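Local coordinates for B-type flagellar hook-associated protein 2 (Pseudomonas aeruginosa, PDB 5FHY) that caps the tip of the growing flagellar filament, promoting polymerization of flagellin monomers there and preventing their leakage from the central channel, at residues B[121-125]-B[126-130]; B[148-152]-B[153-157]. All coordinates share one frame; numbering follows the deposited sequence.

Interaction 1. Residues B[121-125]-B[126-130]; sequences STKTG and DGKDI
Lys128 folds back over the backbone of Thr124 and Gly125, and its aliphatic chain makes most of the contact within this connection between strands 114-121 and 130-136. Van der Waals contacts dominate. CG of Lys128 meets CG of Lys123 at 3.7 Å, the two lysine chains crossing at a slant, while CD of Lys128 rests 3.3 Å from the carbonyl O of Gly125. The bend at chi2 (83°) turns the chain along the backbone, and the extended remainder carries NZ past CA of Gly125. CD1 of Ile130 approaches CB of Ser121 at 3.7 Å, where the two limbs of the loop come back together; both residues also pack on strand 65-71.

Polar links are local. NZ of Lys128 donates to Asp126 O at 2.9 Å, tilted 30° from the carbonyl plane, which ties the lysine tip back to a peptide inside the turn that ends at Lys128. OG of Ser121 accepts a nearly straight bond from Lys123 N at 3.2 Å, forming an ST turn. Outside the loop, OD1 of Asn172 accepts a hydrogen bond from Asp126 N, and Thr124 OG1 bonds to the carbonyl of Ala185.

At Gly125 and Gly127 the backbone angles leave no room for a CB beside the preceding carbonyl O. Beginning in the flagellin hook IN motif (Ser121 to Lys123), the loop reverses through a type II beta turn, Gly125 to Lys128, overlapped by an inverse gamma turn centred on Lys128.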
ATOM      1  N   SER B 121      51.583  25.610   0.519  1.00 70.02           N
ATOM      2  CA  SER B 121      52.004  24.873   1.701  1.00 73.47           C
ATOM      3  C   SER B 121      50.788  24.473   2.529  1.00 77.81           C
ATOM      4  O   SER B 121      49.755  25.131   2.476  1.00 84.89           O
ATOM      5  CB  SER B 121      52.967  25.711   2.541  1.00 73.39           C
ATOM      6  OG  SER B 121      53.169  25.122   3.812  1.00 74.94           O
ATOM      7  N   THR B 122      50.904  23.392   3.292  1.00 75.50           N
ATOM      8  CA  THR B 122      49.789  22.949   4.121  1.00 80.28           C
ATOM      9  C   THR B 122      49.996  23.269   5.596  1.00 79.71           C
ATOM     10  O   THR B 122      49.174  22.903   6.438  1.00 79.88           O
ATOM     11  CB  THR B 122      49.547  21.435   3.981  1.00 80.03           C
ATOM     12  OG1 THR B 122      50.712  20.719   4.409  1.00 80.72           O
ATOM     13  CG2 THR B 122      49.231  21.079   2.543  1.00 76.17           C
ATOM     14  N   LYS B 123      51.085  23.962   5.912  1.00 78.76           N
ATOM     15  CA  LYS B 123      51.384  24.275   7.300  1.00 88.17           C
ATOM     16  C   LYS B 123      50.760  25.616   7.654  1.00 89.95           C
ATOM     17  O   LYS B 123      51.104  26.644   7.075  1.00 88.34           O
ATOM     18  CB  LYS B 123      52.893  24.298   7.540  1.00 88.91           C
ATOM     19  CG  LYS B 123      53.295  24.321   9.006  1.00 96.08           C
ATOM     20  CD  LYS B 123      53.087  22.969   9.664  1.00102.82           C
ATOM     21  CE  LYS B 123      53.171  23.066  11.180  1.00106.44           C
ATOM     22  NZ  LYS B 123      51.824  23.039  11.814  1.00109.60           N
ATOM     23  N   THR B 124      49.843  25.599   8.612  1.00 86.19           N
ATOM     24  CA  THR B 124      49.208  26.824   9.072  1.00 78.82           C
ATOM     25  C   THR B 124      50.010  27.445  10.211  1.00 73.87           C
ATOM     26  O   THR B 124      50.706  26.740  10.941  1.00 74.93           O
ATOM     27  CB  THR B 124      47.766  26.567   9.542  1.00 78.15           C
ATOM     28  OG1 THR B 124      47.751  25.481  10.479  1.00 76.86           O
ATOM     29  CG2 THR B 124      46.865  26.230   8.358  1.00 67.49           C
ATOM     30  N   GLY B 125      49.923  28.766  10.346  1.00 73.44           N
ATOM     31  CA  GLY B 125      50.561  29.459  11.449  1.00 72.70           C
ATOM     32  C   GLY B 125      51.390  30.657  11.025  1.00 75.04           C
ATOM     33  O   GLY B 125      51.688  30.817   9.845  1.00 72.49           O
ATOM     34  N   ASP B 126      51.749  31.505  11.984  1.00 82.98           N
ATOM     35  CA  ASP B 126      52.606  32.656  11.713  1.00 87.55           C
ATOM     36  C   ASP B 126      54.013  32.224  11.292  1.00 93.43           C
ATOM     37  O   ASP B 126      54.620  31.363  11.924  1.00 93.92           O
ATOM     38  CB  ASP B 126      52.699  33.561  12.948  1.00 93.19           C
ATOM     39  CG  ASP B 126      51.403  34.297  13.236  1.00 98.12           C
ATOM     40  OD1 ASP B 126      50.736  34.743  12.279  1.00 92.13           O
ATOM     41  OD2 ASP B 126      51.051  34.424  14.429  1.00107.86           O
ATOM     42  N   GLY B 127      54.532  32.841  10.235  1.00 92.63           N
ATOM     43  CA  GLY B 127      55.909  32.625   9.823  1.00 87.39           C
ATOM     44  C   GLY B 127      56.166  31.419   8.938  1.00 82.42           C
ATOM     45  O   GLY B 127      57.294  31.195   8.502  1.00 78.51           O
ATOM     46  N   LYS B 128      55.132  30.632   8.673  1.00 81.84           N
ATOM     47  CA  LYS B 128      55.291  29.452   7.833  1.00 85.20           C
ATOM     48  C   LYS B 128      55.089  29.839   6.369  1.00 78.39           C
ATOM     49  O   LYS B 128      54.346  29.185   5.639  1.00 79.78           O
ATOM     50  CB  LYS B 128      54.317  28.337   8.236  1.00 86.61           C
ATOM     51  CG  LYS B 128      54.570  27.732   9.612  1.00 94.15           C
ATOM     52  CD  LYS B 128      53.932  28.581  10.693  1.00104.76           C
ATOM     53  CE  LYS B 128      54.166  28.032  12.086  1.00107.37           C
ATOM     54  NZ  LYS B 128      53.574  28.943  13.105  1.00106.29           N
ATOM     55  N   ASP B 129      55.758  30.908   5.950  1.00 76.19           N
ATOM     56  CA  ASP B 129      55.671  31.377   4.571  1.00 80.23           C
ATOM     57  C   ASP B 129      56.611  30.576   3.680  1.00 74.32           C
ATOM     58  O   ASP B 129      57.661  30.124   4.131  1.00 70.24           O
ATOM     59  CB  ASP B 129      56.015  32.870   4.485  1.00 88.09           C
ATOM     60  CG  ASP B 129      54.958  33.761   5.128  1.00 91.39           C
ATOM     61  OD1 ASP B 129      53.750  33.497   4.954  1.00 98.45           O
ATOM     62  OD2 ASP B 129      55.344  34.731   5.815  1.00 85.67           O
ATOM     63  N   ILE B 130      56.237  30.408   2.414  1.00 71.65           N
ATOM     64  CA  ILE B 130      57.089  29.713   1.457  1.00 73.50           C
ATOM     65  C   ILE B 130      58.154  30.669   0.923  1.00 79.67           C
ATOM     66  O   ILE B 130      57.835  31.772   0.482  1.00 83.93           O
ATOM     67  CB  ILE B 130      56.279  29.128   0.278  1.00 68.83           C
ATOM     68  CG1 ILE B 130      55.149  28.231   0.786  1.00 67.25           C
ATOM     69  CG2 ILE B 130      57.185  28.331  -0.657  1.00 66.14           C
ATOM     70  CD1 ILE B 130      54.232  27.731  -0.313  1.00 60.58           C
TER

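Interaction 2. Residues B[148-152]-B[153-157]; sequences LAFDP and ATAPK
Phe150 directs the end of its ring at Ala155, with CZ 3.4 Å from CB of Ala155 and the methyl placed obliquely to the ring. Its CG lies opposite the backbone N (chi1 -168°), a setting that carries the ring forward along the chain toward that methyl. Phe150 is buried, packing also on Leu51 and on Val132 of strand 130-136, whose backbone it joins by a hydrogen bond; a bound sodium ion lies about 8 Å from its side chain.

Asp151 follows, and its carbonyl O is the hub of the contact. Ala155 N reaches Asp151 O at 2.9 Å in the carbonyl plane, closing an alpha turn. Thr154 N donates to Asp151 O at 2.9 Å from above that plane and closes a beta turn within it. Thr154 OG1 adds a third bond to Asp151 O at 3.0 Å, so one residue grips the oxygen through both backbone and side chain. The Asp151 side chain crosses that of Thr154 at about a right angle, its OD2 3.7 Å from CG2 of Thr154. Asp151 OD1 accepts a weak bond from Ala153 N at 3.5 Å, with the connectivity of an Asx turn, and has a long, weak ion pair with Lys131.

Pro152 begins the bend, and its ring packs on Asp129 and on Lys131 of strand 130-136.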
ATOM      1  N   LEU B 148      62.792  33.464 -10.426  1.00 94.97           N
ATOM      2  CA  LEU B 148      61.936  32.556  -9.669  1.00 87.77           C
ATOM      3  C   LEU B 148      62.140  32.740  -8.171  1.00 87.86           C
ATOM      4  O   LEU B 148      61.583  31.995  -7.366  1.00 88.76           O
ATOM      5  CB  LEU B 148      62.204  31.101 -10.057  1.00 82.94           C
ATOM      6  CG  LEU B 148      61.822  30.646 -11.466  1.00 79.19           C
ATOM      7  CD1 LEU B 148      61.939  29.135 -11.574  1.00 80.55           C
ATOM      8  CD2 LEU B 148      60.417  31.107 -11.832  1.00 64.90           C
ATOM      9  N   ALA B 149      62.928  33.744  -7.799  1.00 83.07           N
ATOM     10  CA  ALA B 149      63.202  33.997  -6.392  1.00 74.65           C
ATOM     11  C   ALA B 149      61.981  34.634  -5.740  1.00 78.92           C
ATOM     12  O   ALA B 149      61.221  35.352  -6.388  1.00 84.07           O
ATOM     13  CB  ALA B 149      64.437  34.886  -6.227  1.00 65.37           C
ATOM     14  N   PHE B 150      61.792  34.357  -4.456  1.00 81.00           N
ATOM     15  CA  PHE B 150      60.650  34.880  -3.719  1.00 76.21           C
ATOM     16  C   PHE B 150      61.035  35.095  -2.261  1.00 77.23           C
ATOM     17  O   PHE B 150      61.371  34.151  -1.545  1.00 80.02           O
ATOM     18  CB  PHE B 150      59.454  33.924  -3.829  1.00 77.10           C
ATOM     19  CG  PHE B 150      58.144  34.510  -3.349  1.00 77.33           C
ATOM     20  CD1 PHE B 150      57.277  35.132  -4.237  1.00 77.29           C
ATOM     21  CD2 PHE B 150      57.768  34.414  -2.018  1.00 70.61           C
ATOM     22  CE1 PHE B 150      56.070  35.660  -3.800  1.00 68.88           C
ATOM     23  CE2 PHE B 150      56.565  34.943  -1.582  1.00 64.51           C
ATOM     24  CZ  PHE B 150      55.716  35.561  -2.475  1.00 63.65           C
ATOM     25  N   ASP B 151      60.981  36.345  -1.823  1.00 79.18           N
ATOM     26  CA  ASP B 151      61.276  36.666  -0.436  1.00 81.28           C
ATOM     27  C   ASP B 151      60.012  37.223   0.216  1.00 83.88           C
ATOM     28  O   ASP B 151      59.605  38.349  -0.069  1.00 88.55           O
ATOM     29  CB  ASP B 151      62.436  37.665  -0.347  1.00 78.82           C
ATOM     30  CG  ASP B 151      62.807  38.006   1.083  1.00 88.84           C
ATOM     31  OD1 ASP B 151      62.495  37.206   1.990  1.00 93.70           O
ATOM     32  OD2 ASP B 151      63.414  39.077   1.298  1.00 94.55           O
ATOM     33  N   PRO B 152      59.384  36.422   1.092  1.00 79.54           N
ATOM     34  CA  PRO B 152      58.137  36.741   1.806  1.00 70.64           C
ATOM     35  C   PRO B 152      58.208  38.040   2.610  1.00 73.48           C
ATOM     36  O   PRO B 152      57.174  38.631   2.918  1.00 82.15           O
ATOM     37  CB  PRO B 152      57.961  35.541   2.741  1.00 63.59           C
ATOM     38  CG  PRO B 152      58.653  34.434   2.051  1.00 69.64           C
ATOM     39  CD  PRO B 152      59.844  35.054   1.384  1.00 75.77           C
ATOM     40  N   ALA B 153      59.417  38.477   2.938  1.00 74.87           N
ATOM     41  CA  ALA B 153      59.605  39.713   3.686  1.00 76.64           C
ATOM     42  C   ALA B 153      59.351  40.935   2.809  1.00 76.24           C
ATOM     43  O   ALA B 153      59.000  42.003   3.308  1.00 75.94           O
ATOM     44  CB  ALA B 153      61.006  39.769   4.280  1.00 78.15           C
ATOM     45  N   THR B 154      59.535  40.774   1.503  1.00 86.62           N
ATOM     46  CA  THR B 154      59.389  41.891   0.578  1.00 84.29           C
ATOM     47  C   THR B 154      58.211  41.732  -0.386  1.00 77.38           C
ATOM     48  O   THR B 154      57.739  42.711  -0.963  1.00 74.83           O
ATOM     49  CB  THR B 154      60.667  42.090  -0.261  1.00 87.98           C
ATOM     50  OG1 THR B 154      60.925  40.909  -1.030  1.00 92.50           O
ATOM     51  CG2 THR B 154      61.864  42.384   0.631  1.00 84.20           C
ATOM     52  N   ALA B 155      57.740  40.502  -0.560  1.00 74.46           N
ATOM     53  CA  ALA B 155      56.732  40.218  -1.576  1.00 77.42           C
ATOM     54  C   ALA B 155      55.369  40.824  -1.243  1.00 76.97           C
ATOM     55  O   ALA B 155      54.894  40.720  -0.113  1.00 71.93           O
ATOM     56  CB  ALA B 155      56.607  38.726  -1.773  1.00 81.61           C
ATOM     57  N   PRO B 156      54.725  41.446  -2.239  1.00 76.97           N
ATOM     58  CA  PRO B 156      53.408  42.064  -2.064  1.00 75.71           C
ATOM     59  C   PRO B 156      52.302  41.025  -2.190  1.00 77.03           C
ATOM     60  O   PRO B 156      52.590  39.902  -2.586  1.00 80.75           O
ATOM     61  CB  PRO B 156      53.347  43.068  -3.210  1.00 73.15           C
ATOM     62  CG  PRO B 156      54.125  42.398  -4.296  1.00 69.70           C
ATOM     63  CD  PRO B 156      55.231  41.624  -3.615  1.00 73.53           C
ATOM     64  N   LYS B 157      51.061  41.380  -1.873  1.00 74.22           N
ATOM     65  CA  LYS B 157      49.962  40.480  -2.186  1.00 74.60           C
ATOM     66  C   LYS B 157      49.813  40.459  -3.699  1.00 72.24           C
ATOM     67  O   LYS B 157      49.913  41.495  -4.349  1.00 72.09           O
ATOM     68  CB  LYS B 157      48.655  40.910  -1.510  1.00 80.54           C
ATOM     69  CG  LYS B 157      47.480  39.991  -1.847  1.00 97.75           C
ATOM     70  CD  LYS B 157      46.270  40.214  -0.949  1.00111.74           C
ATOM     71  CE  LYS B 157      45.206  39.141  -1.185  1.00121.97           C
ATOM     72  NZ  LYS B 157      44.026  39.272  -0.281  1.00128.74           N
TER

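Interactions 1 and 2 follow one another along the chain and flank strand 130-136, the first leading into it and the second lying in the long loop beyond it. They are about 14 Å apart between centres, yet they touch: Ile130 O lies 3.2 Å from Pro152 CG and 3.6 Å from Phe150 CD2. Interaction 1 is partly buried, its centre about 9 Å from the centre of the chain, and relies on a lysine's aliphatic chain and glycine-rich turns. Interaction 2 is a surface contact, its centre about 21 Å from that of the chain, and depends on several donors converging on one carbonyl, with Phe150 as its buried anchor against the same strand.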